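Local coordinates for uncharacterized conserved protein (Ruegeria pomeroyi DSS-3, PDB 3IUS) that is of unknown function but, as a Rossmann-fold member of the NAD-dependent epimerase/dehydratase family, probably binds a nicotinamide adenine dinucleotide cofactor, at residues 18-22 with 43-47; 170-174 with 238-242; 204-210 with 255-261. One frame throughout, in Å; residues are numbered along the deposited sequence. Where two conformers were deposited one is given.

Interaction 1 (18-22 with 43-47); sequences RVLSR and AIRAS. With EDO (1,2-ethanediol), chain E.
Arg18, Ser21 and Arg22 of the first helix of the Rossmann fold meet Ala43, Ile44 and Ser47 at the end of the next one. Helix 15-24 follows strand 7-11, and helix 41-46 follows strand 30-35, so this is packing between successive crossover helices of a parallel sheet. The backbones come closest at Arg22 and Ser47, whose CA atoms are 5.2 Å apart. Ser21 points its CB toward the other segment. Its OG lies 2.7 Å from Ser47 O and 3.1 Å from Arg18 O; which of them takes its one proton is not settled. His13 NE2 is hydrogen-bonded to this hydroxyl and to Ser47 OG. Ser47 OG also turns back on its own segment and donates to Ile44 O at 2.6 Å. Arg18 runs across the gap with an extended chain. Its CG touches Ser47 CB at 3.5 Å, and its NH1 comes to 3.3 Å from Ala43 CB. Ile44 N and Ala43 C lie over one face of its guanidinium, and the Arg18 and Ile44 side chains cross at about a right angle. The charged end is held by His13 O, through NE, and by Gln40 OE1, through NH2. In one of two deposited conformers, the extended chain of Arg22 takes its guanidinium to Ser47 CB, which lies over one face. In this conformer a water in the guanidinium plane accepts from Arg22 NH2 at 2.6 Å and donates to Ala43 O. Arg22 NH1 then bonds to O2 of an ethanediol, probably from the crystallisation liquor, whose O1 donates to Val19 O. The junction is therefore mostly polar. Small side chains let the helices come close, both buried hydroxyls share His13 NE2 as a partner, and exposed Arg22 lies outermost.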
# COMPACT_ATOMS: atom_id res chain seq x y z
N ARG A 18 -0.80 -3.72 10.19
CA ARG A 18 -0.23 -3.92 11.52
C ARG A 18 0.36 -2.64 12.10
O ARG A 18 0.28 -2.41 13.31
CB ARG A 18 0.82 -5.04 11.50
CG ARG A 18 0.19 -6.41 11.36
CD ARG A 18 1.21 -7.48 11.04
NE ARG A 18 0.55 -8.64 10.46
CZ ARG A 18 1.16 -9.77 10.14
NH1 ARG A 18 2.46 -9.91 10.36
NH2 ARG A 18 0.46 -10.77 9.61
N VAL A 19 0.94 -1.79 11.26
CA VAL A 19 1.45 -0.51 11.75
C VAL A 19 0.28 0.36 12.20
O VAL A 19 0.37 1.04 13.21
CB VAL A 19 2.31 0.23 10.71
CG1 VAL A 19 3.41 -0.67 10.19
CG2 VAL A 19 1.46 0.77 9.59
N LEU A 20 -0.82 0.31 11.45
CA LEU A 20 -2.02 1.05 11.83
C LEU A 20 -2.57 0.53 13.15
O LEU A 20 -2.87 1.31 14.05
CB LEU A 20 -3.08 0.95 10.75
CG LEU A 20 -4.42 1.61 11.10
CD1 LEU A 20 -4.23 3.09 11.39
CD2 LEU A 20 -5.43 1.39 9.98
N SER A 21 -2.72 -0.79 13.26
CA SER A 21 -3.28 -1.38 14.48
C SER A 21 -2.44 -1.08 15.73
O SER A 21 -2.99 -0.83 16.81
CB SER A 21 -3.58 -2.88 14.31
OG SER A 21 -2.40 -3.65 14.12
N ARG A 22 -1.11 -1.08 15.60
CA ARG A 22 -0.25 -0.77 16.73
C ARG A 22 -0.46 0.67 17.20
O ARG A 22 -0.20 0.99 18.37
CB ARG A 22 1.22 -1.03 16.39
CG ARG A 22 1.53 -2.48 16.07
CD ARG A 22 2.99 -2.66 15.65
NE ARG A 22 3.28 -4.04 15.27
CZ ARG A 22 3.64 -4.43 14.05
NH1 ARG A 22 3.77 -3.54 13.07
NH2 ARG A 22 3.87 -5.70 13.80
N ALA A 43 1.82 -12.99 14.94
CA ALA A 43 2.20 -11.65 14.51
C ALA A 43 1.01 -10.69 14.52
O ALA A 43 1.15 -9.52 14.87
CB ALA A 43 2.83 -11.70 13.13
N ILE A 44 -0.15 -11.20 14.14
CA ILE A 44 -1.36 -10.38 14.15
C ILE A 44 -1.73 -9.98 15.58
O ILE A 44 -2.03 -8.82 15.85
CB ILE A 44 -2.54 -11.09 13.46
CG1 ILE A 44 -2.28 -11.17 11.96
CG2 ILE A 44 -3.85 -10.36 13.72
CD1 ILE A 44 -3.33 -11.94 11.19
N ARG A 45 -1.69 -10.94 16.50
CA ARG A 45 -1.99 -10.66 17.90
C ARG A 45 -1.04 -9.60 18.46
O ARG A 45 -1.47 -8.65 19.11
CB ARG A 45 -1.93 -11.94 18.73
CG ARG A 45 -2.09 -11.72 20.23
CD ARG A 45 -2.28 -13.03 20.98
NE ARG A 45 -3.63 -13.58 20.79
CZ ARG A 45 -3.91 -14.64 20.05
NH1 ARG A 45 -2.95 -15.31 19.42
NH2 ARG A 45 -5.17 -15.05 19.94
N ALA A 46 0.26 -9.77 18.20
CA ALA A 46 1.27 -8.82 18.67
C ALA A 46 1.04 -7.40 18.14
O ALA A 46 1.47 -6.43 18.77
CB ALA A 46 2.67 -9.31 18.29
N SER A 47 0.38 -7.28 16.99
CA SER A 47 0.12 -5.98 16.38
C SER A 47 -1.10 -5.33 17.01
O SER A 47 -1.51 -4.24 16.61
CB SER A 47 -0.09 -6.12 14.88
OG SER A 47 -1.39 -6.60 14.59
C1 EDO E . 3.91 1.50 14.19
O1 EDO E . 2.55 1.92 14.57
C2 EDO E . 4.27 0.08 14.51
O2 EDO E . 4.98 -0.92 13.80
O HOH W 1 3.29 -8.06 14.76

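Interaction 2 (170-174 with 238-242); sequences IRRII and KADLT
Arg171 NH2 donates to Ala239 O at 3.1 Å in a nearly straight bond, with an N-H...O angle of 173°. This bond joins the residue just before strand 172-174, which pairs parallel with strand 233-235, to the loop that leaves strand 233-235 for helix 243-247. The pair is a small two-strand sheet, separate from the main parallel sheet of the Rossmann fold. The acceptor lies close to the guanidinium plane, at its edge. The donor meets the carbonyl well bent, with a C=O...N angle of 114°, and is tilted from the carbonyl plane. Arg171 reaches this point by a folded route. Its CG sits between the backbone N and the carbonyl carbon (chi1 46°), and the chain bends again further out. An apolar patch lies beside the bond. Ile173 CD1 touches Ala239 CB at 3.7 Å, and both residues point their CB toward the opposite segment. The same CD1 stands 3.9 Å above the plane of the Arg171 guanidinium, off toward its rim. One methyl thus serves both the alanine and the flat cation. Ile173 also rests on Val234, Phe236 and Tyr249, and Ala239 rests on Val234, so the loop is folded back against the strand it has just left. Arg172 and Ile174 make the backbone bonds to strand 233-235 and its flanks. Thr242 ends the loop at the N-cap of the next helix, where its OG1 makes a weak bond to Ala245 N. The Leu241 and Arg171 side chains slide past each other in opposite directions. Leu241 CD2 ends at the guanidinium edge, 4.1 Å from Arg171 NH1 and 4.4 Å from Ile173 CD1.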
# COMPACT_ATOMS: atom_id res chain seq x y z
N ILE A 170 23.45 -8.27 -6.14
CA ILE A 170 22.65 -7.05 -6.25
C ILE A 170 23.12 -6.23 -7.44
O ILE A 170 24.32 -6.04 -7.66
CB ILE A 170 22.73 -6.18 -4.98
CG1 ILE A 170 24.14 -6.21 -4.40
CG2 ILE A 170 21.72 -6.65 -3.95
CD1 ILE A 170 24.35 -5.29 -3.22
N ARG A 171 22.17 -5.74 -8.23
CA ARG A 171 22.49 -4.98 -9.42
C ARG A 171 21.52 -3.83 -9.59
O ARG A 171 20.36 -3.91 -9.17
CB ARG A 171 22.48 -5.89 -10.65
CG ARG A 171 21.27 -6.81 -10.71
CD ARG A 171 21.66 -8.22 -11.15
NE ARG A 171 21.84 -8.34 -12.59
CZ ARG A 171 20.86 -8.57 -13.46
NH1 ARG A 171 19.60 -8.69 -13.02
NH2 ARG A 171 21.12 -8.68 -14.75
N ARG A 172 21.99 -2.74 -10.19
CA ARG A 172 21.13 -1.60 -10.46
C ARG A 172 20.67 -1.65 -11.91
O ARG A 172 21.47 -1.54 -12.83
CB ARG A 172 21.86 -0.29 -10.15
CG ARG A 172 22.12 -0.06 -8.66
CD ARG A 172 22.89 1.22 -8.40
NE ARG A 172 24.21 1.19 -9.03
CZ ARG A 172 24.63 2.09 -9.92
NH1 ARG A 172 23.84 3.10 -10.26
NH2 ARG A 172 25.84 1.98 -10.45
N ILE A 173 19.36 -1.84 -12.11
CA ILE A 173 18.80 -1.89 -13.45
C ILE A 173 18.51 -0.48 -13.96
O ILE A 173 17.76 0.27 -13.33
CB ILE A 173 17.48 -2.69 -13.48
CG1 ILE A 173 17.66 -4.07 -12.83
CG2 ILE A 173 16.96 -2.81 -14.91
CD1 ILE A 173 18.69 -4.94 -13.50
N ILE A 174 19.10 -0.14 -15.09
CA ILE A 174 18.96 1.21 -15.65
C ILE A 174 18.00 1.28 -16.84
O ILE A 174 18.33 0.87 -17.94
CB ILE A 174 20.34 1.78 -16.08
CG1 ILE A 174 21.36 1.59 -14.96
CG2 ILE A 174 20.22 3.25 -16.45
CD1 ILE A 174 21.00 2.32 -13.69
N LYS A 238 19.42 -5.25 -21.30
CA LYS A 238 20.49 -6.24 -21.25
C LYS A 238 20.46 -7.07 -19.96
O LYS A 238 21.32 -7.92 -19.74
CB LYS A 238 21.87 -5.58 -21.38
CG LYS A 238 22.40 -5.49 -22.80
CD LYS A 238 22.17 -4.11 -23.40
CE LYS A 238 22.84 -4.00 -24.77
NZ LYS A 238 22.79 -2.63 -25.34
N ALA A 239 19.45 -6.83 -19.13
CA ALA A 239 19.42 -7.41 -17.78
C ALA A 239 18.87 -8.84 -17.72
O ALA A 239 18.86 -9.45 -16.65
CB ALA A 239 18.64 -6.50 -16.84
N ASP A 240 18.41 -9.35 -18.86
CA ASP A 240 17.70 -10.63 -18.90
C ASP A 240 16.79 -10.81 -17.69
O ASP A 240 17.11 -11.55 -16.76
CB ASP A 240 18.68 -11.81 -19.00
CG ASP A 240 17.98 -13.11 -19.35
OD1 ASP A 240 18.31 -14.15 -18.75
OD2 ASP A 240 17.08 -13.08 -20.23
N LEU A 241 15.67 -10.11 -17.71
CA LEU A 241 14.72 -10.18 -16.61
C LEU A 241 13.59 -11.15 -16.96
O LEU A 241 13.27 -11.35 -18.13
CB LEU A 241 14.14 -8.80 -16.33
CG LEU A 241 15.12 -7.71 -15.89
CD1 LEU A 241 14.40 -6.39 -15.67
CD2 LEU A 241 15.87 -8.14 -14.63
N THR A 242 13.01 -11.75 -15.93
CA THR A 242 11.80 -12.54 -16.11
C THR A 242 10.70 -11.59 -16.53
O THR A 242 10.80 -10.38 -16.31
CB THR A 242 11.40 -13.24 -14.80
OG1 THR A 242 10.97 -12.26 -13.85
CG2 THR A 242 12.57 -14.02 -14.22

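Interaction 3 (204-210 with 255-261); sequences VYNVCDD and VRNDRIK
Ile260 CG2 is the apolar centre, 3.7 Å from Tyr205 CB and 4.4 Å from Val207 CG2. Ile260 has CG1 between its backbone N and carbonyl carbon (chi1 57°), which leaves CG2 facing the strand. The aliphatic CG of Arg259 comes to 4.0 Å from Tyr205 CD1. Further along, Cys208 SG packs against Val255 CG1 at 3.8 Å. Two waters bridge the backbones, one from Asn206 O to Ile260 N, the other from Asp209 O to Val255 O. The polar edge centres on Asn257. Its ND2 uses both protons, one to Cys208 O at 3.0 Å, the other to Asp210 OD1 at 2.8 Å. Both acceptors lie in the amide plane. Asp210 OD1 also takes Lys261 NZ in a 2.8 Å salt bridge, and NZ donates to Asn257 OD1 at 2.9 Å. Three side chains thus close a ring of bonds that fixes the amide rotation. Strand 204-207 lies beside strand 146-155 in the main sheet, and Tyr205 meets the Phe149 ring. Val207 and Ile260 both touch Val191 of helix 185-197, while Arg259, in one of two deposited conformers, makes a salt bridge to Glu117.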
# COMPACT_ATOMS: atom_id res chain seq x y z
N VAL A 204 -11.05 8.98 -3.62
CA VAL A 204 -9.84 8.24 -3.98
C VAL A 204 -8.63 9.10 -3.61
O VAL A 204 -8.62 10.30 -3.87
CB VAL A 204 -9.79 7.95 -5.49
CG1 VAL A 204 -8.52 7.19 -5.85
CG2 VAL A 204 -11.01 7.16 -5.91
N TYR A 205 -7.60 8.49 -3.01
CA TYR A 205 -6.42 9.22 -2.60
C TYR A 205 -5.20 8.48 -3.08
O TYR A 205 -5.07 7.29 -2.80
CB TYR A 205 -6.32 9.31 -1.08
CG TYR A 205 -7.54 9.88 -0.41
CD1 TYR A 205 -7.70 11.24 -0.24
CD2 TYR A 205 -8.54 9.04 0.07
CE1 TYR A 205 -8.82 11.76 0.37
CE2 TYR A 205 -9.67 9.55 0.68
CZ TYR A 205 -9.80 10.91 0.84
OH TYR A 205 -10.93 11.41 1.45
N ASN A 206 -4.32 9.18 -3.79
CA ASN A 206 -2.98 8.67 -4.05
C ASN A 206 -2.15 8.73 -2.78
O ASN A 206 -2.14 9.75 -2.10
CB ASN A 206 -2.27 9.51 -5.11
CG ASN A 206 -2.86 9.34 -6.48
OD1 ASN A 206 -2.66 10.19 -7.36
ND2 ASN A 206 -3.57 8.24 -6.69
N VAL A 207 -1.43 7.66 -2.46
CA VAL A 207 -0.63 7.64 -1.25
C VAL A 207 0.80 7.34 -1.62
O VAL A 207 1.19 6.18 -1.74
CB VAL A 207 -1.16 6.63 -0.20
CG1 VAL A 207 -0.37 6.75 1.09
CG2 VAL A 207 -2.64 6.88 0.07
N CYS A 208 1.57 8.40 -1.83
CA CYS A 208 2.96 8.30 -2.25
C CYS A 208 3.70 9.52 -1.70
O CYS A 208 3.07 10.49 -1.30
CB CYS A 208 3.06 8.31 -3.78
SG CYS A 208 2.19 9.72 -4.55
N ASP A 209 5.02 9.47 -1.68
CA ASP A 209 5.78 10.62 -1.20
C ASP A 209 6.01 11.67 -2.29
O ASP A 209 5.43 11.59 -3.38
CB ASP A 209 7.08 10.18 -0.52
CG ASP A 209 8.13 9.72 -1.49
OD1 ASP A 209 7.99 9.97 -2.71
OD2 ASP A 209 9.12 9.10 -1.04
N ASP A 210 6.86 12.65 -1.99
CA ASP A 210 7.02 13.83 -2.83
C ASP A 210 7.99 13.67 -4.00
O ASP A 210 8.06 14.54 -4.86
CB ASP A 210 7.48 15.02 -1.98
CG ASP A 210 6.37 15.57 -1.11
OD1 ASP A 210 5.21 15.18 -1.32
OD2 ASP A 210 6.67 16.39 -0.22
N VAL A 255 3.25 10.51 -9.67
CA VAL A 255 1.93 10.55 -9.04
C VAL A 255 1.83 11.70 -8.05
O VAL A 255 2.65 11.83 -7.15
CB VAL A 255 1.62 9.23 -8.30
CG1 VAL A 255 0.20 9.25 -7.75
CG2 VAL A 255 1.84 8.03 -9.24
N ARG A 256 0.78 12.52 -8.22
CA ARG A 256 0.50 13.64 -7.32
C ARG A 256 -0.10 13.14 -6.01
O ARG A 256 -0.91 12.21 -6.01
CB ARG A 256 -0.49 14.63 -7.97
CG ARG A 256 -0.01 15.33 -9.24
CD ARG A 256 1.12 16.32 -8.98
NE ARG A 256 1.47 17.06 -10.19
CZ ARG A 256 2.62 17.71 -10.38
NH1 ARG A 256 3.53 17.74 -9.43
NH2 ARG A 256 2.84 18.35 -11.52
N ASN A 257 0.28 13.77 -4.91
CA ASN A 257 -0.21 13.40 -3.58
C ASN A 257 -0.85 14.59 -2.87
O ASN A 257 -0.82 14.69 -1.65
CB ASN A 257 0.94 12.84 -2.72
CG ASN A 257 2.04 13.86 -2.50
OD1 ASN A 257 1.90 15.04 -2.83
ND2 ASN A 257 3.18 13.40 -1.95
N ASP A 258 -1.44 15.50 -3.65
CA ASP A 258 -2.01 16.74 -3.11
C ASP A 258 -3.24 16.49 -2.25
O ASP A 258 -3.43 17.14 -1.21
CB ASP A 258 -2.37 17.70 -4.26
CG ASP A 258 -1.20 17.97 -5.19
OD1 ASP A 258 -0.09 18.25 -4.69
OD2 ASP A 258 -1.38 17.90 -6.42
N ARG A 259 -4.08 15.55 -2.67
CA ARG A 259 -5.34 15.28 -2.01
C ARG A 259 -5.18 14.91 -0.53
O ARG A 259 -5.91 15.41 0.33
CB ARG A 259 -6.10 14.19 -2.76
CG ARG A 259 -7.60 14.35 -2.73
CD ARG A 259 -8.25 13.81 -3.99
NE ARG A 259 -7.59 14.32 -5.19
CZ ARG A 259 -8.19 14.49 -6.36
NH1 ARG A 259 -7.49 14.95 -7.40
NH2 ARG A 259 -9.47 14.21 -6.50
N ILE A 260 -4.22 14.04 -0.23
CA ILE A 260 -4.04 13.61 1.15
C ILE A 260 -3.57 14.79 2.02
O ILE A 260 -3.86 14.84 3.21
CB ILE A 260 -3.05 12.43 1.29
CG1 ILE A 260 -1.70 12.79 0.68
CG2 ILE A 260 -3.65 11.15 0.67
CD1 ILE A 260 -0.62 11.73 0.87
N LYS A 261 -2.85 15.72 1.40
CA LYS A 261 -2.34 16.88 2.12
C LYS A 261 -3.46 17.90 2.34
O LYS A 261 -3.72 18.32 3.46
CB LYS A 261 -1.18 17.52 1.36
CG LYS A 261 0.07 16.65 1.26
CD LYS A 261 1.07 17.28 0.32
CE LYS A 261 2.34 16.44 0.13
NZ LYS A 261 3.10 16.97 -1.03
O HOH W 2 -3.19 12.39 -2.56
O HOH W 3 4.40 13.37 -5.47

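From the N terminus, interaction 1 comes first. It closes a loop of 20 residues that contains strand 30-35, and ties helix 15-24 to helix 41-46 at the start of the Rossmann fold. It is complete before the other two begin. Interaction 2 opens at 170-174, and interaction 3 opens at 204-210 before 238-242 closes the former. The two therefore cross, with 255-261 last. Interaction 2 holds a small outlying strand pair, whereas interaction 3 brings the later chain back onto strand 204-207 of the main sheet. They do not touch: the centres of interactions 2 and 3 are about 29 Å apart, and those of interactions 1 and 2 about 35 Å.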